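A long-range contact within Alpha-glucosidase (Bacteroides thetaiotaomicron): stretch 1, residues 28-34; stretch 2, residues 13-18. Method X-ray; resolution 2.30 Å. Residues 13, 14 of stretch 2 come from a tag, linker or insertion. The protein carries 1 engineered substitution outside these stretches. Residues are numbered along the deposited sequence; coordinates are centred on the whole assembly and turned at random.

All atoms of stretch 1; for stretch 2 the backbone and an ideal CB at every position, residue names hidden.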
# COMPACT_ATOMS: atom_id res chain seq x y z
N LEU A 28 -8.10 -10.98 -22.53
CA LEU A 28 -9.27 -10.20 -22.13
C LEU A 28 -10.21 -10.07 -23.33
O LEU A 28 -9.79 -9.68 -24.41
CB LEU A 28 -8.85 -8.81 -21.62
CG LEU A 28 -9.95 -7.87 -21.13
CD1 LEU A 28 -9.46 -7.08 -19.95
CD2 LEU A 28 -10.44 -6.93 -22.22
N ALA A 29 -11.49 -10.37 -23.12
CA ALA A 29 -12.46 -10.31 -24.20
C ALA A 29 -13.54 -9.28 -23.92
O ALA A 29 -13.97 -9.12 -22.78
CB ALA A 29 -13.08 -11.67 -24.43
N VAL A 30 -13.99 -8.59 -24.96
CA VAL A 30 -14.96 -7.52 -24.79
C VAL A 30 -16.30 -7.84 -25.45
O VAL A 30 -16.35 -8.27 -26.60
CB VAL A 30 -14.41 -6.18 -25.35
CG1 VAL A 30 -15.41 -5.05 -25.13
CG2 VAL A 30 -13.09 -5.84 -24.70
N PHE A 31 -17.37 -7.63 -24.70
CA PHE A 31 -18.72 -7.91 -25.15
C PHE A 31 -19.58 -6.66 -25.04
O PHE A 31 -20.04 -6.30 -23.96
CB PHE A 31 -19.37 -9.03 -24.32
CG PHE A 31 -18.56 -10.29 -24.24
CD1 PHE A 31 -17.54 -10.43 -23.31
CD2 PHE A 31 -18.85 -11.37 -25.06
CE1 PHE A 31 -16.80 -11.60 -23.23
CE2 PHE A 31 -18.13 -12.55 -24.99
CZ PHE A 31 -17.10 -12.67 -24.07
N VAL A 32 -19.81 -6.00 -26.18
CA VAL A 32 -20.61 -4.78 -26.20
C VAL A 32 -21.80 -4.88 -27.15
O VAL A 32 -22.94 -4.60 -26.76
CB VAL A 32 -19.75 -3.57 -26.61
CG1 VAL A 32 -20.60 -2.30 -26.69
CG2 VAL A 32 -18.59 -3.40 -25.65
N GLN A 33 -21.53 -5.27 -28.39
CA GLN A 33 -22.55 -5.36 -29.42
C GLN A 33 -23.67 -6.32 -29.03
O GLN A 33 -23.42 -7.44 -28.59
CB GLN A 33 -21.94 -5.79 -30.76
CG GLN A 33 -20.98 -4.79 -31.42
CD GLN A 33 -21.61 -3.41 -31.62
OE1 GLN A 33 -21.07 -2.41 -31.19
NE2 GLN A 33 -22.78 -3.37 -32.25
N ASN A 34 -24.91 -5.85 -29.18
CA ASN A 34 -26.12 -6.62 -28.89
C ASN A 34 -26.25 -7.11 -27.45
O ASN A 34 -27.05 -8.01 -27.15
CB ASN A 34 -26.20 -7.82 -29.84
CG ASN A 34 -26.10 -7.41 -31.29
OD1 ASN A 34 -25.22 -7.89 -32.02
ND2 ASN A 34 -26.98 -6.52 -31.73
N UNK A 13 -19.59 -17.98 -30.03
CA UNK A 13 -18.77 -16.93 -29.43
C UNK A 13 -19.39 -15.55 -29.62
O UNK A 13 -19.81 -15.19 -30.72
CB UNK A 13 -17.36 -16.95 -30.03
N UNK A 14 -19.43 -14.77 -28.54
CA UNK A 14 -20.10 -13.47 -28.57
C UNK A 14 -19.16 -12.27 -28.45
O UNK A 14 -19.62 -11.13 -28.49
CB UNK A 14 -21.13 -13.41 -27.44
N UNK A 15 -17.86 -12.52 -28.34
CA UNK A 15 -16.93 -11.42 -28.07
C UNK A 15 -16.76 -10.52 -29.29
O UNK A 15 -16.63 -10.98 -30.43
CB UNK A 15 -15.57 -11.97 -27.64
N UNK A 16 -16.79 -9.21 -29.04
CA UNK A 16 -16.60 -8.24 -30.10
C UNK A 16 -15.14 -8.16 -30.53
O UNK A 16 -14.84 -8.01 -31.71
CB UNK A 16 -17.09 -6.86 -29.65
N UNK A 17 -14.24 -8.26 -29.55
CA UNK A 17 -12.81 -8.15 -29.79
C UNK A 17 -12.04 -8.75 -28.61
O UNK A 17 -12.55 -8.78 -27.49
CB UNK A 17 -12.41 -6.69 -30.01
N UNK A 18 -10.82 -9.20 -28.86
CA UNK A 18 -9.98 -9.81 -27.83
C UNK A 18 -8.59 -9.15 -27.80
O UNK A 18 -8.00 -8.90 -28.85
CB UNK A 18 -9.85 -11.31 -28.08

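Position 13 has nothing of stretch 1 within 5.5 Å of its ideal CB, so the contact places no demand on it and almost any residue would serve. It is Glu13, a tag residue, which makes no contact with stretch 1.

At position 14 the CA-to-CB bond points sideways, yet the ideal CB lies 3.9 Å from Phe31 CD2. A side chain here begins beside the aromatic ring, which favours an apolar group without requiring one. The tag supplies Leu14, whose CB packs against the ring at 3.9 Å from Phe31 CD2, while its backbone C comes to 3.5 Å from the same atom.

Position 15 also points sideways, its ideal CB 3.7 Å from Phe31 CE2 and 4.1 Å from Ala29 CB. A methylene is well placed against these groups, and beyond it several side chains, polar or apolar, could follow. The residue is Gln15. Its CB makes an off-centre CH-pi contact, 4.2 Å from the centroid of the Phe31 ring, and its amide turns back along its own stretch, where Gln15 NE2 donates to Glu13 OE2 at 3.0 Å.

Position 16 is tightly constrained. Its CB points toward stretch 1, and its backbone N donates to Val30 O at 2.7 Å, so that carbonyl is already engaged. Ahead lie the backbone amides of Val32 and Gln33, two neighbouring donors, with Val32 N 4.5 Å from the ideal CB of position 16. A short side chain that ends in an acceptor two bonds beyond CB suits this site: aspartate best, or asparagine through its carbonyl oxygen. Asp16 occupies it. A single carboxylate oxygen accepts both bonds, Val32 N to Asp16 OD2 at a very short 2.3 Å and Gln33 N to Asp16 OD2 at 2.7 Å, tying down the loop that follows the strand of stretch 1.

At position 17 the backbone is extended, and its O accepts from Val30 N at 2.9 Å. The CB lies on the same sheet face as Val30, 5.1 Å from Val30 CB, leaving room for an apolar side chain; a beta-branched residue would suit the extended backbone. In Val17 the gap is bridged by CG1, 3.8 Å from Val30 CB.

Position 18 forms an antiparallel non-hydrogen-bonded pair with Ala29, CA to CA 4.4 Å, and its CA approaches Leu28 O at 3.4 Å in a CA-H...O contact. Its CB shares a face with the small Ala29, so valine, isoleucine or threonine would fit. Val18 places CG2 3.9 Å from Ala29 CB.

Stretch 2, residues 13-18: ELQDVV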
# COMPACT_ATOMS: atom_id res chain seq x y z
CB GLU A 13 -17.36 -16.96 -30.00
CG GLU A 13 -16.62 -18.24 -29.67
CD GLU A 13 -15.20 -18.24 -30.20
OE1 GLU A 13 -14.99 -18.66 -31.36
OE2 GLU A 13 -14.29 -17.83 -29.45
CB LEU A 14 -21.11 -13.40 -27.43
CG LEU A 14 -22.07 -14.57 -27.28
CD1 LEU A 14 -22.87 -14.39 -26.00
CD2 LEU A 14 -22.99 -14.66 -28.48
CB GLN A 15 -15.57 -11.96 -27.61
CG GLN A 15 -14.74 -12.64 -28.69
CD GLN A 15 -15.10 -14.10 -28.86
OE1 GLN A 15 -16.06 -14.58 -28.28
NE2 GLN A 15 -14.33 -14.80 -29.68
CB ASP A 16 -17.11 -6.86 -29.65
CG ASP A 16 -18.60 -6.86 -29.39
OD1 ASP A 16 -19.34 -7.43 -30.22
OD2 ASP A 16 -19.03 -6.29 -28.37
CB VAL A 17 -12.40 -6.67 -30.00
CG1 VAL A 17 -12.67 -5.87 -28.74
CG2 VAL A 17 -10.94 -6.55 -30.42
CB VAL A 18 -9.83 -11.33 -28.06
CG1 VAL A 18 -8.72 -11.91 -27.20
CG2 VAL A 18 -11.14 -12.04 -27.78
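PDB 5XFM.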